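Local coordinates for periplasmic binding protein (Roseiflexus sp., PDB 5Y8B) that probably binds heme in the periplasm and delivers it to an ABC transporter for import into the cell, at residues N12-E17 against I68-A73; F20-G25 against Q110-P115; D134-I139 against D256-F261; Q157-N162 against V184-L189; P199-V204 against Q232-A237. All coordinates share one frame; numbering follows the deposited sequence.

The five contacts divide between two lobes. Contacts 1 and 2 belong to the N-terminal lobe with its parallel four-stranded sheet; they share helix 13-21 and touch where I68 CD1 meets A111 CB at 3.7 Å. Contacts 4 and 5 join strands of the mixed sheet in the other lobe, their centres about 17 Å apart. Contact 3 packs the end of helix 115-135 on helix 250-265, which reaches contact 5 through A260 CB and I236 CD1, 3.6 Å apart. The magnesium ion of contact 1 appears to lie on the side facing the other lobe, where contact 4 comes within about 9 Å of contact 1, measured between nearest atoms. No heme is part of these contacts.

Contact 1 of 5, residues N12-E17 against I68-A73; sequences NGDITE and IGDEAA. With MG (magnesium ion), chain B.
The N12 amide and the D70 carboxylate lie with their planes 34° apart, N12 CG standing 3.2 Å from D70 OD1. From above the amide plane the backbone N of D70 gives N12 OD1 a nearly straight bond of 2.8 Å, while N12 ND2 is bonded to Q51. D70 CG lies between its own backbone N and carbonyl carbon (chi1 63°), which sets the carboxylate between N12 and the metal. D70 OD1 is met from above its carboxylate plane by A72 N at 3.0 Å, an Asx turn that probably helps to fix the rotation of the group with OD2 turned to the magnesium ion.

The D14 carboxylate approaches from the opposite direction, its plane 54° from that of D70. D70 OD2 binds the magnesium ion at 2.1 Å and D14 OD2 at 2.4 Å; the shared cation explains how these two oxygens can stand 3.0 Å apart. D94 and two waters are further ligands, and K104 also bonds to D14 OD2, probably easing the crowding of negative charge. Beside this cluster, I15 CG2 packs on I68 CG2. Aspartates at the first turn of helix 13-21 and the C-terminal end of strand 66-70 thus share a metal site, consistent with the Rossmann-like lobe of a periplasmic binding protein.

Contact 2 of 5, residues F20-G25 against Q110-P115; sequences FALGMG and QALGIP
M24 swings CG beside its backbone N, anti to the carbonyl carbon (chi1 -71°), and its chain then bends at chi2 (-74°) and again at chi3, which turns the CE methyl toward L112 CB. On the facing segment I114 holds CG1 between its backbone N and carbonyl carbon (chi1 44°); with CG1 there and the chain extended beyond it, CD1 reaches the M24 chain.

The evidence for close packing lies in four apolar approaches. I114 CD1 stands 3.7 Å from M24 CG, the two side chains sliding past each other in opposite directions, and the same methyl lies 3.9 Å from L22 CB. L112 meets M24 tip to tip: L112 CD1 is 3.8 Å from M24 CG, while M24 CE closes on L112 CB at 3.9 Å. No hydrogen bond crosses between the segments, whose grip is purely apolar. Were M24 cut back to an alanine, I114 CD1 would lose its CG neighbour and L112 CB its CE neighbour, which is likely to leave a gap against the 20-25 segment.

Outside the pair, L66 touches L112, L121 lies against L22, and R117 bonds to L22 O. Both segments turn on a glycine with positive phi: G23 N returns to F20 O at 2.8 Å and G113 N to Q110 O at 3.0 Å. The arrangement is thus a pair of Schellman-terminated helices, 13-21 and 100-111, packed by the residues flanking their glycines, just where I114 sits at the N-cap position of the long helix 115-135 that runs to the other lobe.

Contact 3 of 5, residues D134-I139 against D256-F261; sequences DLARRI and DLTIAF
L135 meets T258 first: its CB lies 4.0 Å from T258 CG2, the two side chains crossing at a slant, and its CD2 reaches on toward I259 CG1 at the margin of the contact. At A136 the small side chain lets the facing helix come near, and A136 CA approaches T258 OG1 to 3.3 Å. That hydroxyl stands anti to the T258 backbone N (chi1 -161°), which aims it across at this small residue; it is also hydrogen-bonded to A172 O.

R138 bends at chi3 and brings its guanidinium beside the facing helix, where its edge works through water. One water accepts from R138 NH1 at 2.8 Å and donates both to L135 O and to T258 OG1, the latter at 2.8 Å. A second water, in the guanidinium plane, accepts from R138 NH2 at 2.8 Å and donates to I259 O, also at 2.8 Å. Y262 adds a cation-pi partner to the same arginine.

I139 closes the walk with CD1 placed 3.4 Å from T258 OG1 and 3.8 Å from F261 CB. No direct hydrogen bond joins the two segments. The end of helix 115-135 is held on helix 250-265 by small apolar contacts and two water bridges: the T258 hydroxyl is satisfied by A172 O and a water, and the charged R138 edge reaches L135 O, T258 OG1 and I259 O through water.

Contact 4 of 5, residues Q157-N162 against V184-L189; sequences QVAGRN and VEFKPL
V184 lies across from R161, their backbones bridged, with V184 CG1 approaching R161 O at the margin of the pairing. E185 follows with positive phi (56°) and still bonds through both its N and its O to segment 157-162: its N donates to R161 O at 2.8 Å, and its O accepts from G160 N at 2.8 Å. Though its CB points away, the extended side chain returns alongside N162, whose ND2 makes only a weak bond to E185 OE2 at 3.4 Å.

F186 forms a non-hydrogen-bonded pair with A159 and receives that residue's methyl over one face of its ring. A159 CB stands 4.2 Å from the ring centroid and 26° off the ring normal, a CH-pi contact. This is an antiparallel ladder in which the short strand 186-188 flanks strand 155-159, itself paired with strand 144-151 in the mixed sheet of the C-terminal lobe.

K187 supplies the hydrogen-bonded pair of the ladder: V158 N donates to K187 O at 2.9 Å, and K187 N to V158 O at 3.1 Å. Its chain curls back until NZ donates to V184 O at 3.1 Å. P188 pairs with Q157, whose CG lies near P188 N. L189, with CG anti to its backbone N (chi1 170°), crosses V158 at about a right angle, CD1 against V158 CG1 at 3.5 Å; both side chains also touch L148.

Contact 5 of 5, residues P199-V204 against Q232-A237; sequences PDVLLV and QRRIIA
V201 CG2 is a bump set between R234 O and I236 CD1, 3.4 Å from each, where two adjacent parallel strands of the mixed sheet, 201-205 and 235-238, begin to pair. The chain returns to this edge through helices, a beta-alpha-beta crossover of the C-terminal lobe, and the ladder is confirmed by the backbone bonds L202 N to R234 O, I236 N to L202 O and V204 N to I236 O.

On the face with V201, L203 CD1 leans against I236 CG2 at 3.7 Å; A260 and F261 of helix 250-265 pack against I236 on this face. On the other face L202 and I235 lie side by side, pointing the same way, their CD1 methyls 3.9 Å apart. Further along, V204 CG2 fills the notch between I235 CG2 and A237 CB, at 3.8 Å from each.

R234 CG stands anti to the backbone N (chi1 -163°) and the chain bends at chi3 (-78°), bringing CD to 3.3 Å from D200 O and NE to Q232. With a serine in place of R234, D200 O would probably be uncovered and the Q232 side chain left without its NE partner, free to turn. R234 NE donates to Q232 OE1 at 3.1 Å, in the carbonyl plane and nearly straight, 164° at the hydrogen.

Contact 1 of 5, residues N12-E17 against I68-A73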
# COMPACT_ATOMS: atom_id res chain seq x y z
N ASN A 12 -5.46 -3.72 -9.51
CA ASN A 12 -4.69 -3.38 -8.31
C ASN A 12 -5.51 -3.70 -7.06
O ASN A 12 -6.74 -3.53 -7.06
CB ASN A 12 -4.24 -1.91 -8.33
CG ASN A 12 -3.70 -1.47 -9.70
OD1 ASN A 12 -4.47 -1.07 -10.58
ND2 ASN A 12 -2.37 -1.56 -9.89
N GLY A 13 -4.82 -4.16 -6.02
CA GLY A 13 -5.46 -4.58 -4.77
C GLY A 13 -6.30 -3.53 -4.08
O GLY A 13 -7.36 -3.85 -3.55
N ASP A 14 -5.82 -2.29 -4.07
CA ASP A 14 -6.56 -1.18 -3.45
C ASP A 14 -7.86 -0.88 -4.19
O ASP A 14 -8.90 -0.67 -3.56
CB ASP A 14 -5.68 0.07 -3.27
CG ASP A 14 -5.06 0.57 -4.58
OD1 ASP A 14 -4.77 -0.24 -5.48
OD2 ASP A 14 -4.85 1.78 -4.71
N ILE A 15 -7.79 -0.90 -5.53
CA ILE A 15 -8.96 -0.78 -6.41
C ILE A 15 -9.97 -1.90 -6.12
O ILE A 15 -11.17 -1.65 -6.00
CB ILE A 15 -8.54 -0.73 -7.92
CG1 ILE A 15 -7.63 0.50 -8.23
CG2 ILE A 15 -9.74 -0.80 -8.86
CD1 ILE A 15 -8.21 1.88 -7.93
N THR A 16 -9.48 -3.14 -6.00
CA THR A 16 -10.30 -4.28 -5.62
C THR A 16 -10.98 -4.05 -4.26
O THR A 16 -12.20 -4.19 -4.14
CB THR A 16 -9.47 -5.58 -5.63
OG1 THR A 16 -9.02 -5.83 -6.97
CG2 THR A 16 -10.28 -6.78 -5.15
N GLU A 17 -10.20 -3.70 -3.25
CA GLU A 17 -10.75 -3.36 -1.94
C GLU A 17 -11.88 -2.30 -1.98
O GLU A 17 -12.91 -2.46 -1.30
CB GLU A 17 -9.62 -2.95 -0.99
CG GLU A 17 -10.08 -2.87 0.45
CD GLU A 17 -8.99 -2.55 1.44
OE1 GLU A 17 -7.79 -2.61 1.09
OE2 GLU A 17 -9.36 -2.23 2.59
N ILE A 68 -10.47 -2.06 -14.74
CA ILE A 68 -10.29 -0.89 -13.89
C ILE A 68 -9.03 -1.05 -13.04
O ILE A 68 -8.74 -2.16 -12.54
CB ILE A 68 -11.59 -0.59 -13.08
CG1 ILE A 68 -11.49 0.76 -12.37
CG2 ILE A 68 -11.98 -1.75 -12.16
CD1 ILE A 68 -12.83 1.33 -11.91
N GLY A 69 -8.26 0.03 -12.93
CA GLY A 69 -7.04 0.05 -12.12
C GLY A 69 -6.52 1.45 -11.80
O GLY A 69 -7.20 2.44 -12.03
N ASP A 70 -5.32 1.52 -11.24
CA ASP A 70 -4.65 2.80 -11.05
C ASP A 70 -3.29 2.85 -11.79
O ASP A 70 -2.89 1.88 -12.43
CB ASP A 70 -4.52 3.17 -9.55
CG ASP A 70 -3.68 2.19 -8.75
OD1 ASP A 70 -2.76 1.55 -9.31
OD2 ASP A 70 -3.92 2.05 -7.53
N GLU A 71 -2.59 3.98 -11.67
CA GLU A 71 -1.29 4.18 -12.32
C GLU A 71 -0.19 3.14 -12.02
O GLU A 71 0.78 3.06 -12.76
CB GLU A 71 -0.79 5.63 -12.13
CG GLU A 71 -0.47 6.04 -10.70
CD GLU A 71 -0.07 7.50 -10.59
OE1 GLU A 71 -0.88 8.29 -10.05
OE2 GLU A 71 1.03 7.88 -11.05
N ALA A 72 -0.35 2.32 -10.97
CA ALA A 72 0.63 1.25 -10.70
C ALA A 72 0.52 0.06 -11.66
O ALA A 72 1.50 -0.66 -11.84
CB ALA A 72 0.57 0.79 -9.25
N ALA A 73 -0.65 -0.13 -12.27
CA ALA A 73 -0.89 -1.19 -13.24
C ALA A 73 -0.09 -0.99 -14.53
O ALA A 73 -0.05 0.11 -15.07
CB ALA A 73 -2.37 -1.27 -13.56
MG MG B . -2.71 1.80 -5.81
O HOH W 1 -1.81 0.12 -6.99
O HOH W 2 -1.83 1.44 -3.94

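Contact 2 of 5, residues F20-G25 against Q110-P115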
# COMPACT_ATOMS: atom_id res chain seq x y z
N PHE A 20 -15.23 -3.96 -3.41
CA PHE A 20 -15.91 -4.69 -2.35
C PHE A 20 -16.57 -3.77 -1.30
O PHE A 20 -17.74 -3.97 -0.95
CB PHE A 20 -14.98 -5.71 -1.70
CG PHE A 20 -14.85 -7.00 -2.48
CD1 PHE A 20 -13.90 -7.12 -3.51
CD2 PHE A 20 -15.68 -8.10 -2.19
CE1 PHE A 20 -13.77 -8.30 -4.22
CE2 PHE A 20 -15.55 -9.29 -2.90
CZ PHE A 20 -14.60 -9.39 -3.92
N ALA A 21 -15.83 -2.75 -0.84
CA ALA A 21 -16.32 -1.74 0.11
C ALA A 21 -17.51 -0.95 -0.41
O ALA A 21 -18.40 -0.61 0.36
CB ALA A 21 -15.20 -0.81 0.56
N LEU A 22 -17.55 -0.70 -1.72
CA LEU A 22 -18.72 -0.11 -2.37
C LEU A 22 -19.90 -1.10 -2.55
O LEU A 22 -20.98 -0.71 -3.06
CB LEU A 22 -18.33 0.51 -3.72
CG LEU A 22 -17.46 1.77 -3.71
CD1 LEU A 22 -16.89 2.01 -5.11
CD2 LEU A 22 -18.24 3.00 -3.23
N GLY A 23 -19.70 -2.36 -2.14
CA GLY A 23 -20.74 -3.40 -2.23
C GLY A 23 -20.92 -3.99 -3.62
O GLY A 23 -21.97 -4.54 -3.93
N MET A 24 -19.88 -3.89 -4.44
CA MET A 24 -19.94 -4.32 -5.84
C MET A 24 -19.06 -5.55 -6.11
O MET A 24 -18.85 -5.91 -7.27
CB MET A 24 -19.57 -3.15 -6.76
CG MET A 24 -20.62 -2.04 -6.83
SD MET A 24 -22.10 -2.48 -7.79
CE MET A 24 -21.60 -1.98 -9.44
N GLY A 25 -18.58 -6.19 -5.05
CA GLY A 25 -17.69 -7.32 -5.14
C GLY A 25 -18.17 -8.53 -5.95
O GLY A 25 -17.34 -9.29 -6.47
N GLN A 110 -17.96 6.25 -9.59
CA GLN A 110 -18.42 6.86 -10.83
C GLN A 110 -18.30 5.91 -12.01
O GLN A 110 -19.25 5.79 -12.79
CB GLN A 110 -17.69 8.16 -11.12
CG GLN A 110 -18.40 9.00 -12.16
CD GLN A 110 -17.79 10.36 -12.32
OE1 GLN A 110 -17.57 11.08 -11.34
NE2 GLN A 110 -17.54 10.74 -13.56
N ALA A 111 -17.15 5.24 -12.13
CA ALA A 111 -16.93 4.18 -13.14
C ALA A 111 -17.95 3.03 -13.05
O ALA A 111 -18.28 2.42 -14.07
CB ALA A 111 -15.51 3.64 -13.04
N LEU A 112 -18.43 2.75 -11.83
CA LEU A 112 -19.46 1.74 -11.58
C LEU A 112 -20.89 2.32 -11.53
O LEU A 112 -21.83 1.61 -11.17
CB LEU A 112 -19.15 0.95 -10.29
CG LEU A 112 -17.83 0.20 -10.14
CD1 LEU A 112 -17.73 -0.42 -8.76
CD2 LEU A 112 -17.66 -0.85 -11.21
N GLY A 113 -21.04 3.60 -11.89
CA GLY A 113 -22.35 4.27 -11.89
C GLY A 113 -23.05 4.37 -10.54
O GLY A 113 -24.28 4.42 -10.49
N ILE A 114 -22.29 4.40 -9.45
CA ILE A 114 -22.83 4.58 -8.09
C ILE A 114 -22.16 5.75 -7.33
O ILE A 114 -21.68 5.56 -6.20
CB ILE A 114 -22.79 3.27 -7.26
CG1 ILE A 114 -21.44 2.53 -7.44
CG2 ILE A 114 -23.99 2.39 -7.62
CD1 ILE A 114 -21.02 1.64 -6.29
N PRO A 115 -22.15 6.97 -7.93
CA PRO A 115 -21.37 8.08 -7.35
C PRO A 115 -21.77 8.45 -5.91
O PRO A 115 -20.90 8.78 -5.11
CB PRO A 115 -21.66 9.26 -8.31
CG PRO A 115 -22.95 8.91 -8.98
CD PRO A 115 -22.93 7.42 -9.11

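Contact 3 of 5, residues D134-I139 against D256-F261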
# COMPACT_ATOMS: atom_id res chain seq x y z
N ASP A 134 -5.66 12.56 14.85
CA ASP A 134 -5.91 13.14 16.15
C ASP A 134 -5.26 12.29 17.26
O ASP A 134 -4.75 12.82 18.26
CB ASP A 134 -7.43 13.24 16.36
CG ASP A 134 -7.79 13.98 17.61
OD1 ASP A 134 -7.37 15.15 17.75
OD2 ASP A 134 -8.48 13.38 18.46
N LEU A 135 -5.28 10.98 17.07
CA LEU A 135 -4.61 10.06 17.98
C LEU A 135 -3.09 10.25 17.95
O LEU A 135 -2.41 10.05 18.97
CB LEU A 135 -5.02 8.63 17.64
CG LEU A 135 -4.99 7.53 18.69
CD1 LEU A 135 -5.88 7.84 19.89
CD2 LEU A 135 -5.46 6.27 18.00
N ALA A 136 -2.56 10.68 16.79
CA ALA A 136 -1.15 11.02 16.62
C ALA A 136 -0.66 12.17 17.52
O ALA A 136 0.54 12.29 17.78
CB ALA A 136 -0.82 11.29 15.15
N ARG A 137 -1.60 13.01 17.99
CA ARG A 137 -1.31 14.06 18.99
C ARG A 137 -0.90 13.53 20.37
O ARG A 137 -0.49 14.31 21.24
CB ARG A 137 -2.51 15.01 19.15
CG ARG A 137 -2.93 15.81 17.92
CD ARG A 137 -4.26 16.52 18.16
NE ARG A 137 -4.27 17.26 19.43
CZ ARG A 137 -5.34 17.42 20.22
NH1 ARG A 137 -6.52 16.89 19.91
NH2 ARG A 137 -5.21 18.11 21.35
N ARG A 138 -1.01 12.21 20.61
CA ARG A 138 -0.41 11.58 21.80
C ARG A 138 1.12 11.65 21.78
O ARG A 138 1.75 11.65 22.84
CB ARG A 138 -0.82 10.11 21.92
CG ARG A 138 -2.26 9.88 22.35
CD ARG A 138 -2.72 8.50 21.91
NE ARG A 138 -2.20 7.46 22.78
CZ ARG A 138 -1.44 6.43 22.41
NH1 ARG A 138 -1.08 6.24 21.14
NH2 ARG A 138 -1.05 5.57 23.33
N ILE A 139 1.71 11.69 20.59
CA ILE A 139 3.15 11.61 20.46
C ILE A 139 3.76 12.99 20.63
O ILE A 139 3.47 13.89 19.85
CB ILE A 139 3.56 10.98 19.12
CG1 ILE A 139 3.03 9.53 19.07
CG2 ILE A 139 5.08 11.05 18.91
CD1 ILE A 139 2.98 8.94 17.68
N ASP A 256 -3.23 1.99 13.90
CA ASP A 256 -2.25 0.97 14.23
C ASP A 256 -0.80 1.49 14.29
O ASP A 256 -0.10 1.21 15.27
CB ASP A 256 -2.37 -0.21 13.25
CG ASP A 256 -3.63 -1.06 13.47
OD1 ASP A 256 -4.31 -0.91 14.51
OD2 ASP A 256 -3.94 -1.90 12.60
N LEU A 257 -0.37 2.23 13.25
CA LEU A 257 0.96 2.82 13.19
C LEU A 257 1.22 3.80 14.32
O LEU A 257 2.27 3.70 14.99
CB LEU A 257 1.19 3.58 11.87
CG LEU A 257 1.60 2.89 10.57
CD1 LEU A 257 1.73 3.96 9.48
CD2 LEU A 257 2.89 2.09 10.71
N THR A 258 0.28 4.74 14.53
CA THR A 258 0.44 5.72 15.60
C THR A 258 0.48 5.11 17.01
O THR A 258 1.25 5.58 17.86
CB THR A 258 -0.49 6.97 15.48
OG1 THR A 258 0.06 8.02 16.29
CG2 THR A 258 -1.95 6.70 15.90
N ILE A 259 -0.30 4.05 17.24
CA ILE A 259 -0.27 3.30 18.51
C ILE A 259 1.13 2.73 18.71
O ILE A 259 1.76 2.94 19.77
CB ILE A 259 -1.38 2.22 18.58
CG1 ILE A 259 -2.76 2.88 18.76
CG2 ILE A 259 -1.10 1.22 19.70
CD1 ILE A 259 -3.96 1.95 18.64
N ALA A 260 1.65 2.07 17.66
CA ALA A 260 3.00 1.50 17.66
C ALA A 260 4.12 2.54 17.77
O ALA A 260 5.09 2.31 18.49
CB ALA A 260 3.18 0.63 16.43
N PHE A 261 3.96 3.69 17.10
CA PHE A 261 4.95 4.79 17.17
C PHE A 261 5.03 5.38 18.57
O PHE A 261 6.11 5.76 19.03
CB PHE A 261 4.65 5.91 16.15
CG PHE A 261 4.93 5.55 14.70
CD1 PHE A 261 5.52 4.33 14.33
CD2 PHE A 261 4.62 6.46 13.68
CE1 PHE A 261 5.76 4.01 13.00
CE2 PHE A 261 4.87 6.15 12.35
CZ PHE A 261 5.44 4.92 12.01
O HOH W 3 -0.39 7.87 19.03
O HOH W 4 0.11 3.49 21.95

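Contact 4 of 5, residues Q157-N162 against V184-L189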
# COMPACT_ATOMS: atom_id res chain seq x y z
N GLN A 157 15.88 -2.31 0.15
CA GLN A 157 15.74 -0.88 -0.12
C GLN A 157 15.09 -0.10 1.03
O GLN A 157 14.35 -0.66 1.84
CB GLN A 157 14.98 -0.68 -1.45
CG GLN A 157 15.82 -1.04 -2.68
CD GLN A 157 15.05 -1.04 -3.99
OE1 GLN A 157 13.82 -1.08 -4.02
NE2 GLN A 157 15.79 -1.02 -5.08
N VAL A 158 15.43 1.18 1.11
CA VAL A 158 14.78 2.12 2.03
C VAL A 158 13.83 3.01 1.24
O VAL A 158 14.07 3.28 0.05
CB VAL A 158 15.80 2.99 2.81
CG1 VAL A 158 16.39 2.20 3.96
CG2 VAL A 158 16.91 3.54 1.92
N ALA A 159 12.76 3.46 1.89
CA ALA A 159 11.84 4.42 1.27
C ALA A 159 12.04 5.80 1.86
O ALA A 159 12.08 5.97 3.08
CB ALA A 159 10.40 3.98 1.43
N GLY A 160 12.17 6.78 0.97
CA GLY A 160 12.25 8.18 1.34
C GLY A 160 11.02 8.95 0.90
O GLY A 160 9.90 8.43 0.99
N ARG A 161 11.24 10.17 0.41
CA ARG A 161 10.17 11.11 0.06
C ARG A 161 9.50 10.71 -1.26
O ARG A 161 10.07 9.92 -2.02
CB ARG A 161 10.71 12.54 -0.06
CG ARG A 161 11.44 13.09 1.17
CD ARG A 161 10.64 14.14 1.93
NE ARG A 161 11.35 14.60 3.14
CZ ARG A 161 12.41 15.40 3.15
NH1 ARG A 161 12.91 15.89 2.02
NH2 ARG A 161 12.98 15.74 4.30
N ASN A 162 8.31 11.27 -1.52
CA ASN A 162 7.53 11.01 -2.74
C ASN A 162 7.09 9.53 -2.82
O ASN A 162 7.09 8.92 -3.90
CB ASN A 162 8.28 11.51 -4.02
CG ASN A 162 7.40 11.56 -5.27
OD1 ASN A 162 6.28 12.10 -5.25
ND2 ASN A 162 7.90 11.01 -6.37
N VAL A 184 15.02 9.92 -1.78
CA VAL A 184 13.83 10.11 -2.57
C VAL A 184 13.44 8.75 -3.16
O VAL A 184 14.29 8.04 -3.72
CB VAL A 184 14.03 11.21 -3.65
CG1 VAL A 184 12.78 11.39 -4.52
CG2 VAL A 184 14.37 12.53 -2.99
N GLU A 185 12.16 8.39 -2.98
CA GLU A 185 11.60 7.12 -3.42
C GLU A 185 12.38 5.95 -2.82
O GLU A 185 12.84 6.01 -1.67
CB GLU A 185 11.52 7.03 -4.96
CG GLU A 185 10.90 8.25 -5.62
CD GLU A 185 10.77 8.12 -7.13
OE1 GLU A 185 11.76 7.81 -7.83
OE2 GLU A 185 9.65 8.39 -7.61
N PHE A 186 12.55 4.89 -3.62
CA PHE A 186 13.19 3.65 -3.17
C PHE A 186 14.65 3.59 -3.63
O PHE A 186 14.94 3.63 -4.83
CB PHE A 186 12.38 2.43 -3.63
CG PHE A 186 11.05 2.29 -2.94
CD1 PHE A 186 9.92 3.00 -3.40
CD2 PHE A 186 10.91 1.47 -1.81
CE1 PHE A 186 8.69 2.89 -2.74
CE2 PHE A 186 9.68 1.34 -1.16
CZ PHE A 186 8.57 2.06 -1.62
N LYS A 187 15.55 3.51 -2.65
CA LYS A 187 16.99 3.43 -2.90
C LYS A 187 17.62 2.27 -2.15
O LYS A 187 17.17 1.95 -1.04
CB LYS A 187 17.70 4.77 -2.57
CG LYS A 187 17.26 5.95 -3.46
CD LYS A 187 17.44 5.69 -4.96
CE LYS A 187 16.44 6.47 -5.82
NZ LYS A 187 16.65 7.95 -5.78
N PRO A 188 18.64 1.60 -2.75
CA PRO A 188 19.38 0.54 -2.05
C PRO A 188 19.85 0.95 -0.65
O PRO A 188 20.42 2.03 -0.46
CB PRO A 188 20.57 0.26 -2.97
CG PRO A 188 20.04 0.55 -4.33
CD PRO A 188 19.02 1.65 -4.19
N LEU A 189 19.57 0.08 0.31
CA LEU A 189 19.92 0.25 1.71
C LEU A 189 21.44 0.13 1.92
O LEU A 189 22.05 -0.88 1.54
CB LEU A 189 19.17 -0.81 2.52
CG LEU A 189 19.44 -1.10 4.00
CD1 LEU A 189 19.16 0.15 4.80
CD2 LEU A 189 18.56 -2.24 4.48

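Contact 5 of 5, residues P199-V204 against Q232-A237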
# COMPACT_ATOMS: atom_id res chain seq x y z
N PRO A 199 17.41 4.75 13.62
CA PRO A 199 15.96 4.67 13.80
C PRO A 199 15.57 4.01 15.12
O PRO A 199 16.21 3.05 15.57
CB PRO A 199 15.50 3.81 12.61
CG PRO A 199 16.70 3.06 12.17
CD PRO A 199 17.85 3.97 12.45
N ASP A 200 14.54 4.57 15.75
CA ASP A 200 13.94 4.01 16.95
C ASP A 200 13.12 2.77 16.64
O ASP A 200 12.95 1.91 17.48
CB ASP A 200 13.06 5.06 17.62
CG ASP A 200 13.81 6.32 17.89
OD1 ASP A 200 14.84 6.24 18.62
OD2 ASP A 200 13.42 7.39 17.36
N VAL A 201 12.63 2.69 15.41
CA VAL A 201 11.76 1.61 14.99
C VAL A 201 11.93 1.28 13.49
O VAL A 201 12.07 2.18 12.65
CB VAL A 201 10.28 1.81 15.49
CG1 VAL A 201 9.69 3.13 15.05
CG2 VAL A 201 9.39 0.64 15.11
N LEU A 202 11.99 -0.01 13.20
CA LEU A 202 12.05 -0.50 11.83
C LEU A 202 10.68 -0.95 11.34
O LEU A 202 10.06 -1.82 11.95
CB LEU A 202 13.06 -1.64 11.70
CG LEU A 202 14.53 -1.31 11.93
CD1 LEU A 202 15.37 -2.56 11.71
CD2 LEU A 202 15.02 -0.16 11.04
N LEU A 203 10.20 -0.32 10.26
CA LEU A 203 8.93 -0.64 9.63
C LEU A 203 9.15 -1.50 8.38
O LEU A 203 9.92 -1.13 7.47
CB LEU A 203 8.20 0.65 9.27
CG LEU A 203 6.81 0.57 8.64
CD1 LEU A 203 5.79 -0.06 9.60
CD2 LEU A 203 6.37 1.97 8.26
N VAL A 204 8.50 -2.66 8.34
CA VAL A 204 8.67 -3.62 7.26
C VAL A 204 7.33 -4.17 6.77
O VAL A 204 6.26 -3.88 7.35
CB VAL A 204 9.66 -4.76 7.63
CG1 VAL A 204 11.07 -4.22 7.89
CG2 VAL A 204 9.16 -5.61 8.81
N GLN A 232 16.70 -3.02 20.58
CA GLN A 232 15.42 -3.23 21.27
C GLN A 232 14.48 -4.21 20.54
O GLN A 232 13.38 -4.48 21.03
CB GLN A 232 14.69 -1.90 21.47
CG GLN A 232 15.30 -0.96 22.50
CD GLN A 232 14.92 0.50 22.27
OE1 GLN A 232 13.78 0.83 21.92
NE2 GLN A 232 15.89 1.40 22.45
N ARG A 233 14.91 -4.72 19.38
CA ARG A 233 14.08 -5.59 18.50
C ARG A 233 12.74 -4.90 18.18
O ARG A 233 11.68 -5.54 18.15
CB ARG A 233 13.87 -7.00 19.10
CG ARG A 233 15.11 -7.88 19.09
CD ARG A 233 14.86 -9.24 19.76
NE ARG A 233 14.38 -10.27 18.83
CZ ARG A 233 15.16 -11.04 18.06
NH1 ARG A 233 16.48 -10.91 18.07
NH2 ARG A 233 14.61 -11.94 17.26
N ARG A 234 12.80 -3.59 17.97
CA ARG A 234 11.61 -2.79 17.78
C ARG A 234 11.24 -2.75 16.30
O ARG A 234 11.67 -1.86 15.55
CB ARG A 234 11.80 -1.41 18.38
CG ARG A 234 10.51 -0.63 18.61
CD ARG A 234 10.76 0.55 19.53
NE ARG A 234 10.87 0.20 20.95
CZ ARG A 234 9.85 -0.18 21.73
NH1 ARG A 234 8.60 -0.29 21.25
NH2 ARG A 234 10.07 -0.46 23.01
N ILE A 235 10.46 -3.74 15.90
CA ILE A 235 10.08 -3.95 14.50
C ILE A 235 8.57 -3.93 14.38
O ILE A 235 7.89 -4.60 15.14
CB ILE A 235 10.58 -5.33 13.96
CG1 ILE A 235 12.00 -5.70 14.47
CG2 ILE A 235 10.40 -5.44 12.45
CD1 ILE A 235 13.15 -4.84 14.01
N ILE A 236 8.06 -3.13 13.43
CA ILE A 236 6.63 -3.11 13.05
C ILE A 236 6.50 -3.73 11.66
O ILE A 236 7.17 -3.28 10.72
CB ILE A 236 6.01 -1.67 13.04
CG1 ILE A 236 6.17 -0.98 14.40
CG2 ILE A 236 4.53 -1.71 12.67
CD1 ILE A 236 6.08 0.55 14.33
N ALA A 237 5.67 -4.76 11.53
CA ALA A 237 5.43 -5.44 10.24
C ALA A 237 3.95 -5.40 9.87
O ALA A 237 3.10 -5.90 10.62
CB ALA A 237 5.93 -6.88 10.28